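Local coordinates for cyclic nucleotide-binding protein (Brucella abortus biovar 1, PDB 5D1I) that is of unknown function but has a cyclic nucleotide-binding domain fold and may act in transcription control, at residues Arg16-Val21 with Arg33-Gly38; Gly47-Arg52 with Glu76-Ile81; Cys59-Val64 with Thr99-Gly104. All coordinates share one frame; numbering follows the deposited sequence.

Contact 1: residues Arg16-Val21 with Arg33-Gly38; sequences RILGTV and RLLAFG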
ATOM      1  N   ARG A  16     -11.950  -4.091   2.885  1.00 32.26           N
ATOM      2  CA  ARG A  16     -11.747  -2.705   2.471  1.00 32.19           C
ATOM      3  C   ARG A  16     -10.299  -2.280   2.677  1.00 25.89           C
ATOM      4  O   ARG A  16      -9.695  -1.664   1.800  1.00 22.21           O
ATOM      5  CB  ARG A  16     -12.675  -1.755   3.233  1.00 36.28           C
ATOM      6  CG  ARG A  16     -12.640  -0.332   2.687  1.00 46.31           C
ATOM      7  CD  ARG A  16     -13.127   0.696   3.699  1.00 47.77           C
ATOM      8  NE  ARG A  16     -12.350   0.666   4.936  1.00 52.10           N
ATOM      9  CZ  ARG A  16     -11.151   1.221   5.090  1.00 52.35           C
ATOM     10  NH1 ARG A  16     -10.564   1.851   4.078  1.00 46.81           N
ATOM     11  NH2 ARG A  16     -10.530   1.138   6.259  1.00 48.44           N
ATOM     12  N   ILE A  17      -9.747  -2.619   3.837  1.00 13.18           N
ATOM     13  CA  ILE A  17      -8.372  -2.253   4.165  1.00 18.15           C
ATOM     14  C   ILE A  17      -7.385  -2.909   3.203  1.00 18.10           C
ATOM     15  O   ILE A  17      -6.503  -2.246   2.658  1.00 15.62           O
ATOM     16  CB  ILE A  17      -8.008  -2.649   5.613  1.00 24.19           C
ATOM     17  CG1 ILE A  17      -8.754  -1.768   6.614  1.00 31.62           C
ATOM     18  CG2 ILE A  17      -6.516  -2.517   5.842  1.00 26.13           C
ATOM     19  CD1 ILE A  17      -8.394  -2.056   8.054  1.00 33.11           C
ATOM     20  N   LEU A  18      -7.548  -4.211   2.989  1.00 12.77           N
ATOM     21  CA  LEU A  18      -6.660  -4.953   2.099  1.00 15.28           C
ATOM     22  C   LEU A  18      -6.736  -4.425   0.672  1.00 18.61           C
ATOM     23  O   LEU A  18      -5.762  -4.493  -0.073  1.00 18.88           O
ATOM     24  CB  LEU A  18      -6.999  -6.443   2.122  1.00 11.73           C
ATOM     25  CG  LEU A  18      -6.690  -7.191   3.421  1.00 11.66           C
ATOM     26  CD1 LEU A  18      -7.267  -8.589   3.369  1.00 18.12           C
ATOM     27  CD2 LEU A  18      -5.192  -7.248   3.674  1.00 16.53           C
ATOM     28  N   GLY A  19      -7.896  -3.891   0.304  1.00 20.30           N
ATOM     29  CA  GLY A  19      -8.113  -3.374  -1.036  1.00 19.76           C
ATOM     30  C   GLY A  19      -7.386  -2.073  -1.337  1.00 18.51           C
ATOM     31  O   GLY A  19      -7.332  -1.648  -2.487  1.00 21.81           O
ATOM     32  N   THR A  20      -6.832  -1.436  -0.312  1.00 15.18           N
ATOM     33  CA  THR A  20      -6.069  -0.205  -0.510  1.00 12.10           C
ATOM     34  C   THR A  20      -4.587  -0.495  -0.740  1.00 13.44           C
ATOM     35  O   THR A  20      -3.830   0.375  -1.179  1.00 17.15           O
ATOM     36  CB  THR A  20      -6.200   0.742   0.693  1.00 17.40           C
ATOM     37  OG1 THR A  20      -5.671   0.106   1.865  1.00 15.84           O
ATOM     38  CG2 THR A  20      -7.657   1.115   0.928  1.00 14.85           C
ATOM     39  N   VAL A  21      -4.174  -1.718  -0.434  1.00  9.90           N
ATOM     40  CA  VAL A  21      -2.773  -2.107  -0.554  1.00  9.23           C
ATOM     41  C   VAL A  21      -2.363  -2.209  -2.020  1.00 11.87           C
ATOM     42  O   VAL A  21      -3.051  -2.835  -2.815  1.00 11.34           O
ATOM     43  CB  VAL A  21      -2.519  -3.445   0.160  1.00 14.58           C
ATOM     44  CG1 VAL A  21      -1.092  -3.904  -0.039  1.00 14.42           C
ATOM     45  CG2 VAL A  21      -2.831  -3.310   1.638  1.00 13.60           C
ATOM     46  N   ARG A  33     -11.528 -11.353  -0.485  1.00 18.15           N
ATOM     47  CA  ARG A  33     -12.201 -12.166   0.519  1.00 18.98           C
ATOM     48  C   ARG A  33     -11.355 -13.378   0.903  1.00 21.31           C
ATOM     49  O   ARG A  33     -11.168 -13.665   2.087  1.00 19.70           O
ATOM     50  CB  ARG A  33     -13.570 -12.620   0.003  1.00 20.89           C
ATOM     51  CG  ARG A  33     -14.461 -13.249   1.061  1.00 30.85           C
ATOM     52  CD  ARG A  33     -15.861 -13.495   0.520  1.00 44.81           C
ATOM     53  NE  ARG A  33     -16.314 -12.399  -0.334  1.00 61.40           N
ATOM     54  CZ  ARG A  33     -16.872 -11.276   0.110  1.00 66.05           C
ATOM     55  NH1 ARG A  33     -17.249 -10.338  -0.749  1.00 65.31           N
ATOM     56  NH2 ARG A  33     -17.055 -11.089   1.411  1.00 64.53           N
ATOM     57  N   LEU A  34     -10.860 -14.092  -0.106  1.00 21.14           N
ATOM     58  CA  LEU A  34      -9.939 -15.204   0.108  1.00 19.18           C
ATOM     59  C   LEU A  34      -8.749 -14.764   0.944  1.00 17.64           C
ATOM     60  O   LEU A  34      -8.342 -15.446   1.886  1.00 17.72           O
ATOM     61  CB  LEU A  34      -9.445 -15.762  -1.226  1.00 22.37           C
ATOM     62  CG  LEU A  34     -10.275 -16.821  -1.944  1.00 26.46           C
ATOM     63  CD1 LEU A  34      -9.496 -17.356  -3.138  1.00 24.02           C
ATOM     64  CD2 LEU A  34     -10.642 -17.948  -0.992  1.00 28.45           C
ATOM     65  N   LEU A  35      -8.199 -13.610   0.582  1.00 16.43           N
ATOM     66  CA  LEU A  35      -7.069 -13.033   1.288  1.00 15.08           C
ATOM     67  C   LEU A  35      -7.414 -12.734   2.741  1.00 17.93           C
ATOM     68  O   LEU A  35      -6.631 -13.018   3.646  1.00 16.67           O
ATOM     69  CB  LEU A  35      -6.613 -11.759   0.582  1.00 14.09           C
ATOM     70  CG  LEU A  35      -5.265 -11.183   0.994  1.00 19.00           C
ATOM     71  CD1 LEU A  35      -4.144 -12.135   0.605  1.00 16.05           C
ATOM     72  CD2 LEU A  35      -5.078  -9.824   0.345  1.00 16.54           C
ATOM     73  N   ALA A  36      -8.592 -12.160   2.960  1.00 15.34           N
ATOM     74  CA  ALA A  36      -9.022 -11.819   4.308  1.00 17.28           C
ATOM     75  C   ALA A  36      -9.211 -13.080   5.147  1.00 16.37           C
ATOM     76  O   ALA A  36      -8.899 -13.089   6.335  1.00 16.34           O
ATOM     77  CB  ALA A  36     -10.302 -11.007   4.269  1.00 17.21           C
ATOM     78  N   PHE A  37      -9.701 -14.145   4.519  1.00 17.50           N
ATOM     79  CA  PHE A  37      -9.868 -15.424   5.206  1.00 22.72           C
ATOM     80  C   PHE A  37      -8.530 -16.118   5.458  1.00 22.08           C
ATOM     81  O   PHE A  37      -8.335 -16.752   6.494  1.00 18.85           O
ATOM     82  CB  PHE A  37     -10.786 -16.347   4.404  1.00 22.87           C
ATOM     83  CG  PHE A  37     -12.244 -16.204   4.748  1.00 24.32           C
ATOM     84  CD1 PHE A  37     -12.999 -15.169   4.215  1.00 28.00           C
ATOM     85  CD2 PHE A  37     -12.861 -17.110   5.596  1.00 24.49           C
ATOM     86  CE1 PHE A  37     -14.343 -15.039   4.525  1.00 22.55           C
ATOM     87  CE2 PHE A  37     -14.206 -16.984   5.914  1.00 27.50           C
ATOM     88  CZ  PHE A  37     -14.947 -15.948   5.376  1.00 25.86           C
ATOM     89  N   GLY A  38      -7.612 -16.000   4.505  1.00 17.53           N
ATOM     90  CA  GLY A  38      -6.325 -16.664   4.608  1.00 17.37           C
ATOM     91  C   GLY A  38      -5.402 -15.954   5.574  1.00 25.08           C
ATOM     92  O   GLY A  38      -4.452 -16.538   6.094  1.00 22.07           O
TER
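L18 reaches across from helix 11-18 and sets one methyl, CD1, against helix 29-38 at L35 and A36. That single branch makes all the contact. It lies over the backbone of A36, with CD1 3.8 Å from A36 CA, and has the A36 methyl beside it, CD1 to CB 4.0 Å. On its other flank stands the isobutyl group of L35, where L18 CD1 and L35 CD2 meet methyl to methyl at 3.9 Å. The two leucines are folded differently. L18 carries CG beside its own backbone N (chi1 -69°), which sends the branch out toward the second helix. L35 has CG anti to the backbone N (chi1 -167°), and a turned second torsion brings its CD2 branch up to L18.

F24, from the linker between the helices, touches both leucines; I124 of helix 118-124 packs on L35, while L11 and I15 pack on A36. L18 to V21 form a type I turn. There I17 O takes two donors, T20 N and the T20 hydroxyl, the latter in the carbonyl plane with OG1 2.6 Å from I17 O. This fixes the T20 side chain against the turn, next to G19, whose carbonyl is hydrogen-bonded by R82 of the second subunit. The whole is a small apolar helix-helix contact with no polar bond across it, as expected of the helix-loop-helix segment that precedes the beta barrel in cyclic nucleotide-binding domains.

Contact 2: residues Gly47-Arg52 with Glu76-Ile81; sequences GRELFR and EGRVTI
This is a surface salt bridge, E49 to R78, on the beta barrel of the cyclic nucleotide-binding fold. It joins the two outermost strands of a four-stranded antiparallel sheet, 49-51 and 77-84, which are separated by strands 104-107 and 68-74. The backbones do not meet, so two long side chains bridge the gap over the sheet surface, both touching F71 and V106; R78 also touches E73.

The side chains come from opposite directions. R78 starts with CG beside its backbone N (chi1 -67°) and then runs straight from CG to NE, which carries the guanidinium toward strand 49-51. E49 is likewise extended beyond CG, and R78 NH2 comes over the face of its carboxylate, above the plane and nearest E49 OE2, at 2.7 Å. That oxygen in turn lies at the edge of the guanidinium, near its plane. With the two planes 86° apart, the groups form no two-pronged, coplanar pair. The hydrogen bond within the bridge, made off the carboxylate plane, is also bent and weak, with 131° at the hydrogen, and attraction between the charges probably contributes much of the hold.

Water widens the link. One molecule gives only a weak bond to E49 OE1, at 3.1 Å from its oxygen; it also lies in the guanidinium plane near R78 NE, at a spacing so short that its exact placement is doubtful. Another molecule ties R78 to the main chain before E49: it accepts from R78 NH2 with its oxygen 3.0 Å away, and donates to G47 O at 2.8 Å.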
ATOM      1  N   GLY A  47       4.523  -2.326  23.466  1.00 23.63           N
ATOM      2  CA  GLY A  47       5.901  -2.702  23.710  1.00 24.55           C
ATOM      3  C   GLY A  47       6.335  -3.966  22.992  1.00 24.16           C
ATOM      4  O   GLY A  47       7.518  -4.302  22.998  1.00 27.13           O
ATOM      5  N   ARG A  48       5.396  -4.675  22.370  1.00 22.82           N
ATOM      6  CA  ARG A  48       5.761  -5.879  21.628  1.00 22.04           C
ATOM      7  C   ARG A  48       6.431  -5.550  20.303  1.00 25.29           C
ATOM      8  O   ARG A  48       5.971  -4.693  19.546  1.00 19.19           O
ATOM      9  CB  ARG A  48       4.551  -6.770  21.354  1.00 38.10           C
ATOM     10  CG  ARG A  48       4.915  -7.951  20.456  1.00 36.73           C
ATOM     11  CD  ARG A  48       3.768  -8.893  20.206  1.00 46.81           C
ATOM     12  NE  ARG A  48       4.198 -10.071  19.459  1.00 45.47           N
ATOM     13  CZ  ARG A  48       3.421 -11.118  19.209  1.00 45.38           C
ATOM     14  NH1 ARG A  48       2.172 -11.136  19.649  1.00 48.22           N
ATOM     15  NH2 ARG A  48       3.893 -12.148  18.522  1.00 48.16           N
ATOM     16  N   GLU A  49       7.519  -6.250  20.020  1.00 21.60           N
ATOM     17  CA  GLU A  49       8.155  -6.127  18.723  1.00 22.17           C
ATOM     18  C   GLU A  49       7.658  -7.202  17.786  1.00 23.41           C
ATOM     19  O   GLU A  49       7.558  -8.376  18.153  1.00 25.53           O
ATOM     20  CB  GLU A  49       9.665  -6.196  18.855  1.00 25.72           C
ATOM     21  CG  GLU A  49      10.241  -5.009  19.574  1.00 36.21           C
ATOM     22  CD  GLU A  49      11.742  -5.023  19.572  1.00 29.44           C
ATOM     23  OE1 GLU A  49      12.337  -4.945  18.476  1.00 38.81           O
ATOM     24  OE2 GLU A  49      12.324  -5.114  20.669  1.00 35.22           O
ATOM     25  N   LEU A  50       7.336  -6.777  16.573  1.00 23.69           N
ATOM     26  CA  LEU A  50       6.850  -7.662  15.532  1.00 35.36           C
ATOM     27  C   LEU A  50       8.008  -8.463  14.948  1.00 34.92           C
ATOM     28  O   LEU A  50       7.892  -9.661  14.697  1.00 40.58           O
ATOM     29  CB  LEU A  50       6.156  -6.841  14.446  1.00 35.73           C
ATOM     30  CG  LEU A  50       4.942  -7.436  13.742  1.00 36.04           C
ATOM     31  CD1 LEU A  50       4.083  -8.214  14.722  1.00 27.99           C
ATOM     32  CD2 LEU A  50       4.150  -6.316  13.092  1.00 32.46           C
ATOM     33  N   PHE A  51       9.131  -7.783  14.748  1.00 35.60           N
ATOM     34  CA  PHE A  51      10.301  -8.388  14.127  1.00 33.36           C
ATOM     35  C   PHE A  51      11.548  -7.557  14.387  1.00 30.38           C
ATOM     36  O   PHE A  51      11.456  -6.394  14.777  1.00 28.08           O
ATOM     37  CB  PHE A  51      10.084  -8.538  12.619  1.00 31.15           C
ATOM     38  CG  PHE A  51       9.558  -7.294  11.953  1.00 24.90           C
ATOM     39  CD1 PHE A  51      10.366  -6.180  11.782  1.00 18.24           C
ATOM     40  CD2 PHE A  51       8.256  -7.242  11.490  1.00 20.23           C
ATOM     41  CE1 PHE A  51       9.887  -5.049  11.166  1.00 15.72           C
ATOM     42  CE2 PHE A  51       7.772  -6.109  10.877  1.00 19.32           C
ATOM     43  CZ  PHE A  51       8.585  -5.011  10.714  1.00 17.70           C
ATOM     44  N   ARG A  52      12.714  -8.148  14.149  1.00 30.06           N
ATOM     45  CA  ARG A  52      13.965  -7.416  14.289  1.00 26.44           C
ATOM     46  C   ARG A  52      14.439  -6.906  12.934  1.00 28.86           C
ATOM     47  O   ARG A  52      14.263  -7.569  11.916  1.00 22.27           O
ATOM     48  CB  ARG A  52      15.037  -8.298  14.938  1.00 29.86           C
ATOM     49  CG  ARG A  52      16.381  -7.609  15.142  1.00 35.92           C
ATOM     50  CD  ARG A  52      16.938  -7.873  16.536  1.00 39.87           C
ATOM     51  NE  ARG A  52      18.185  -7.150  16.778  1.00 46.88           N
ATOM     52  CZ  ARG A  52      19.336  -7.728  17.115  1.00 60.40           C
ATOM     53  NH1 ARG A  52      19.405  -9.045  17.265  1.00 62.01           N
ATOM     54  NH2 ARG A  52      20.419  -6.987  17.314  1.00 59.60           N
ATOM     55  N   GLU A  76      24.011   3.168  19.871  1.00 57.97           N
ATOM     56  CA  GLU A  76      23.714   3.237  21.299  1.00 60.25           C
ATOM     57  C   GLU A  76      22.229   3.040  21.600  1.00 51.12           C
ATOM     58  O   GLU A  76      21.728   3.524  22.617  1.00 49.56           O
ATOM     59  CB  GLU A  76      24.190   4.572  21.871  1.00 66.27           C
ATOM     60  CG  GLU A  76      25.581   4.974  21.411  1.00 69.01           C
ATOM     61  CD  GLU A  76      25.932   6.388  21.812  1.00 76.42           C
ATOM     62  OE1 GLU A  76      25.336   7.329  21.248  1.00 78.90           O
ATOM     63  OE2 GLU A  76      26.806   6.560  22.688  1.00 80.52           O
ATOM     64  N   GLY A  77      21.536   2.328  20.714  1.00 39.98           N
ATOM     65  CA  GLY A  77      20.142   1.987  20.931  1.00 33.35           C
ATOM     66  C   GLY A  77      19.253   2.297  19.743  1.00 31.32           C
ATOM     67  O   GLY A  77      19.731   2.720  18.691  1.00 33.37           O
ATOM     68  N   ARG A  78      17.952   2.079  19.914  1.00 30.67           N
ATOM     69  CA  ARG A  78      16.970   2.406  18.887  1.00 26.83           C
ATOM     70  C   ARG A  78      17.008   3.875  18.483  1.00 26.59           C
ATOM     71  O   ARG A  78      17.209   4.756  19.317  1.00 28.22           O
ATOM     72  CB  ARG A  78      15.561   2.072  19.370  1.00 33.29           C
ATOM     73  CG  ARG A  78      15.262   0.605  19.561  1.00 31.27           C
ATOM     74  CD  ARG A  78      13.830   0.469  20.027  1.00 24.75           C
ATOM     75  NE  ARG A  78      13.424  -0.907  20.279  1.00 24.64           N
ATOM     76  CZ  ARG A  78      12.333  -1.230  20.963  1.00 36.28           C
ATOM     77  NH1 ARG A  78      11.563  -0.272  21.465  1.00 32.01           N
ATOM     78  NH2 ARG A  78      12.017  -2.501  21.160  1.00 36.08           N
ATOM     79  N   VAL A  79      16.805   4.130  17.194  1.00 24.84           N
ATOM     80  CA  VAL A  79      16.597   5.486  16.705  1.00 24.55           C
ATOM     81  C   VAL A  79      15.302   5.520  15.899  1.00 25.80           C
ATOM     82  O   VAL A  79      15.182   4.872  14.856  1.00 23.99           O
ATOM     83  CB  VAL A  79      17.777   5.985  15.846  1.00 31.89           C
ATOM     84  CG1 VAL A  79      17.483   7.372  15.297  1.00 30.45           C
ATOM     85  CG2 VAL A  79      19.063   5.996  16.665  1.00 30.05           C
ATOM     86  N   THR A  80      14.330   6.270  16.403  1.00 22.88           N
ATOM     87  CA  THR A  80      12.996   6.315  15.822  1.00 20.68           C
ATOM     88  C   THR A  80      13.000   6.884  14.406  1.00 26.70           C
ATOM     89  O   THR A  80      13.678   7.870  14.122  1.00 25.89           O
ATOM     90  CB  THR A  80      12.049   7.150  16.716  1.00 23.27           C
ATOM     91  OG1 THR A  80      11.830   6.455  17.952  1.00 25.97           O
ATOM     92  CG2 THR A  80      10.711   7.387  16.036  1.00 22.58           C
ATOM     93  N   ILE A  81      12.256   6.238  13.513  1.00 17.82           N
ATOM     94  CA  ILE A  81      12.026   6.772  12.177  1.00 20.14           C
ATOM     95  C   ILE A  81      10.744   7.593  12.164  1.00 19.54           C
ATOM     96  O   ILE A  81      10.777   8.814  12.019  1.00 19.79           O
ATOM     97  CB  ILE A  81      11.921   5.656  11.125  1.00 18.03           C
ATOM     98  CG1 ILE A  81      13.181   4.792  11.139  1.00 21.70           C
ATOM     99  CG2 ILE A  81      11.705   6.247   9.745  1.00 23.82           C
ATOM    100  CD1 ILE A  81      13.120   3.633  10.183  1.00 19.55           C
TER
HETATM  101  O   HOH W   1       9.971  -2.999  23.321  1.00 31.97           O
HETATM  102  O   HOH W   2      14.492  -3.112  19.616  1.00 32.00           O

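Contact 3: residues Cys59-Val64 with Thr99-Gly104; sequences CAYIIV and TTRLTG
Between C59-V64 and T99-G104 the backbones stay well apart: the closest CA atoms, of C59 and T99, are 9.9 Å from each other. Segment 59-64 is mostly extended strand, and the chain turns a corner at V64; 99-104 holds a short, weakly bonded strand at about 99-100 and is otherwise mostly loop. R101 alone crosses the gap.

Its chain bends at the second torsion (chi2 -66°) and then runs extended, putting the guanidinium edge at the C59 carbonyl. NH1 and NH2 of R101 each lie 3.0 Å from C59 O, a forked grip of two weak bonds, each bent to 135° at the hydrogen. The same NH2 meets C59 SG at 3.4 Å, with the sulfur at the edge of the guanidinium and in its plane. Y61 crosses the R101 side chain at about a right angle and brings ring atom CE2 to 3.6 Å from R101 NH2, with the ring and guanidinium planes inclined by 41°.

R115 of strand 111-117 packs on C59 and Y61. Thus the buried charge of R101 is bonded to a main-chain carbonyl, with F51 as cation-pi partner and Y61 close by at an oblique angle. Sequence places R101 where the phosphate-binding cassette of cyclic nucleotide-binding domains usually carries its phosphate-contacting arginine, so this is probably the equivalent of that pocket.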
ATOM      1  N   CYS A  59       6.548 -12.568   5.267  1.00 17.61           N
ATOM      2  CA  CYS A  59       5.160 -12.159   5.418  1.00 13.83           C
ATOM      3  C   CYS A  59       5.046 -10.660   5.581  1.00 12.88           C
ATOM      4  O   CYS A  59       6.010  -9.990   5.950  1.00 13.89           O
ATOM      5  CB  CYS A  59       4.521 -12.858   6.618  1.00 20.38           C
ATOM      6  SG  CYS A  59       5.201 -12.337   8.210  1.00 28.66           S
ATOM      7  N   ALA A  60       3.851 -10.146   5.311  1.00 13.05           N
ATOM      8  CA  ALA A  60       3.560  -8.735   5.473  1.00  9.68           C
ATOM      9  C   ALA A  60       2.526  -8.541   6.566  1.00 11.85           C
ATOM     10  O   ALA A  60       1.678  -9.405   6.797  1.00 13.29           O
ATOM     11  CB  ALA A  60       3.069  -8.132   4.161  1.00 17.84           C
ATOM     12  N   TYR A  61       2.609  -7.402   7.239  1.00 10.48           N
ATOM     13  CA  TYR A  61       1.655  -7.042   8.275  1.00 10.49           C
ATOM     14  C   TYR A  61       0.919  -5.779   7.870  1.00 16.32           C
ATOM     15  O   TYR A  61       1.540  -4.797   7.475  1.00 14.53           O
ATOM     16  CB  TYR A  61       2.357  -6.818   9.617  1.00 10.38           C
ATOM     17  CG  TYR A  61       3.104  -8.019  10.149  1.00 11.16           C
ATOM     18  CD1 TYR A  61       2.470  -8.947  10.966  1.00 17.51           C
ATOM     19  CD2 TYR A  61       4.447  -8.219   9.849  1.00 12.35           C
ATOM     20  CE1 TYR A  61       3.143 -10.044  11.458  1.00 16.59           C
ATOM     21  CE2 TYR A  61       5.131  -9.317  10.343  1.00 12.23           C
ATOM     22  CZ  TYR A  61       4.472 -10.226  11.145  1.00 17.79           C
ATOM     23  OH  TYR A  61       5.140 -11.321  11.645  1.00 25.39           O
ATOM     24  N   ILE A  62      -0.405  -5.799   7.979  1.00 10.57           N
ATOM     25  CA  ILE A  62      -1.192  -4.605   7.721  1.00  9.35           C
ATOM     26  C   ILE A  62      -1.858  -4.190   9.019  1.00  9.93           C
ATOM     27  O   ILE A  62      -2.504  -5.006   9.678  1.00 12.15           O
ATOM     28  CB  ILE A  62      -2.260  -4.826   6.624  1.00 13.26           C
ATOM     29  CG1 ILE A  62      -1.604  -5.181   5.285  1.00 17.64           C
ATOM     30  CG2 ILE A  62      -3.116  -3.590   6.460  1.00 14.14           C
ATOM     31  CD1 ILE A  62      -1.360  -6.662   5.078  1.00 23.17           C
ATOM     32  N   ILE A  63      -1.681  -2.930   9.399  1.00  9.93           N
ATOM     33  CA  ILE A  63      -2.266  -2.426  10.636  1.00 10.65           C
ATOM     34  C   ILE A  63      -3.751  -2.149  10.463  1.00 15.45           C
ATOM     35  O   ILE A  63      -4.156  -1.472   9.520  1.00 11.08           O
ATOM     36  CB  ILE A  63      -1.571  -1.140  11.110  1.00 13.08           C
ATOM     37  CG1 ILE A  63      -0.081  -1.387  11.333  1.00 10.63           C
ATOM     38  CG2 ILE A  63      -2.218  -0.624  12.394  1.00 13.97           C
ATOM     39  CD1 ILE A  63       0.680  -0.143  11.750  1.00 10.91           C
ATOM     40  N   VAL A  64      -4.553  -2.684  11.377  1.00 14.19           N
ATOM     41  CA  VAL A  64      -5.982  -2.410  11.406  1.00 16.00           C
ATOM     42  C   VAL A  64      -6.278  -1.313  12.423  1.00 19.77           C
ATOM     43  O   VAL A  64      -6.838  -0.271  12.084  1.00 17.83           O
ATOM     44  CB  VAL A  64      -6.795  -3.669  11.752  1.00 20.42           C
ATOM     45  CG1 VAL A  64      -8.278  -3.338  11.861  1.00 17.47           C
ATOM     46  CG2 VAL A  64      -6.561  -4.750  10.711  1.00 19.43           C
ATOM     47  N   THR A  99      13.588 -10.823   0.825  1.00 17.55           N
ATOM     48  CA  THR A  99      13.859  -9.574   1.530  1.00 18.14           C
ATOM     49  C   THR A  99      14.178  -9.784   3.004  1.00 16.50           C
ATOM     50  O   THR A  99      13.998 -10.869   3.548  1.00 17.74           O
ATOM     51  CB  THR A  99      12.665  -8.588   1.460  1.00 24.71           C
ATOM     52  OG1 THR A  99      11.585  -9.091   2.251  1.00 28.84           O
ATOM     53  CG2 THR A  99      12.187  -8.366   0.026  1.00 28.33           C
ATOM     54  N   THR A 100      14.654  -8.720   3.639  1.00 21.16           N
ATOM     55  CA  THR A 100      14.839  -8.691   5.082  1.00 23.28           C
ATOM     56  C   THR A 100      14.134  -7.454   5.614  1.00 20.54           C
ATOM     57  O   THR A 100      13.900  -6.507   4.867  1.00 22.32           O
ATOM     58  CB  THR A 100      16.321  -8.654   5.480  1.00 22.42           C
ATOM     59  OG1 THR A 100      16.960  -7.555   4.820  1.00 20.67           O
ATOM     60  CG2 THR A 100      17.018  -9.950   5.092  1.00 22.96           C
ATOM     61  N   ARG A 101      13.791  -7.467   6.897  1.00 17.03           N
ATOM     62  CA  ARG A 101      13.104  -6.339   7.517  1.00 15.44           C
ATOM     63  C   ARG A 101      13.949  -5.070   7.454  1.00 16.48           C
ATOM     64  O   ARG A 101      15.035  -5.008   8.032  1.00 15.28           O
ATOM     65  CB  ARG A 101      12.753  -6.674   8.968  1.00 14.32           C
ATOM     66  CG  ARG A 101      11.916  -7.938   9.116  1.00 15.03           C
ATOM     67  CD  ARG A 101      10.522  -7.770   8.499  1.00 17.66           C
ATOM     68  NE  ARG A 101       9.731  -8.991   8.631  1.00 17.69           N
ATOM     69  CZ  ARG A 101       8.519  -9.167   8.114  1.00 16.71           C
ATOM     70  NH1 ARG A 101       7.942  -8.199   7.421  1.00 14.91           N
ATOM     71  NH2 ARG A 101       7.884 -10.320   8.288  1.00 17.01           N
ATOM     72  N   LEU A 102      13.445  -4.063   6.745  1.00 12.64           N
ATOM     73  CA  LEU A 102      14.181  -2.819   6.541  1.00 15.68           C
ATOM     74  C   LEU A 102      14.338  -2.006   7.821  1.00 13.58           C
ATOM     75  O   LEU A 102      15.294  -1.241   7.970  1.00 20.32           O
ATOM     76  CB  LEU A 102      13.492  -1.966   5.478  1.00 15.32           C
ATOM     77  CG  LEU A 102      13.552  -2.502   4.047  1.00 18.53           C
ATOM     78  CD1 LEU A 102      12.797  -1.575   3.102  1.00 22.13           C
ATOM     79  CD2 LEU A 102      14.995  -2.667   3.601  1.00 17.59           C
ATOM     80  N   THR A 103      13.388  -2.150   8.735  1.00 13.59           N
ATOM     81  CA  THR A 103      13.431  -1.425  10.002  1.00 14.17           C
ATOM     82  C   THR A 103      13.049  -2.332  11.159  1.00 14.75           C
ATOM     83  O   THR A 103      12.607  -3.461  10.955  1.00 21.14           O
ATOM     84  CB  THR A 103      12.465  -0.229  10.016  1.00 13.49           C
ATOM     85  OG1 THR A 103      11.141  -0.708  10.279  1.00 12.77           O
ATOM     86  CG2 THR A 103      12.476   0.512   8.680  1.00 15.22           C
ATOM     87  N   GLY A 104      13.209  -1.827  12.376  1.00 15.80           N
ATOM     88  CA  GLY A 104      12.589  -2.454  13.526  1.00 16.36           C
ATOM     89  C   GLY A 104      11.165  -1.938  13.604  1.00 15.41           C
ATOM     90  O   GLY A 104      10.817  -0.972  12.925  1.00 15.32           O
TER

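Along the chain, contact 1 closes before the others open, whereas contacts 2 and 3 alternate their segments. Contact 3 lies nearest the chain's centre, about 5 Å from it; contacts 1 and 2 lie on opposite sides, their centres about 27 Å apart. Contact 3 touches both. I17 and L18 of the helical part pack on I62 of strand 56-63, while F51 and I81 pack on T103 and R52 on R101, so the strand and loop of contact 3 lie between the helices and the sheet with strands 49-51 and 77-84. All three contacts have residues that touch the second subunit. A helical N-terminal part thus leans on a barrel that holds the probable cassette region.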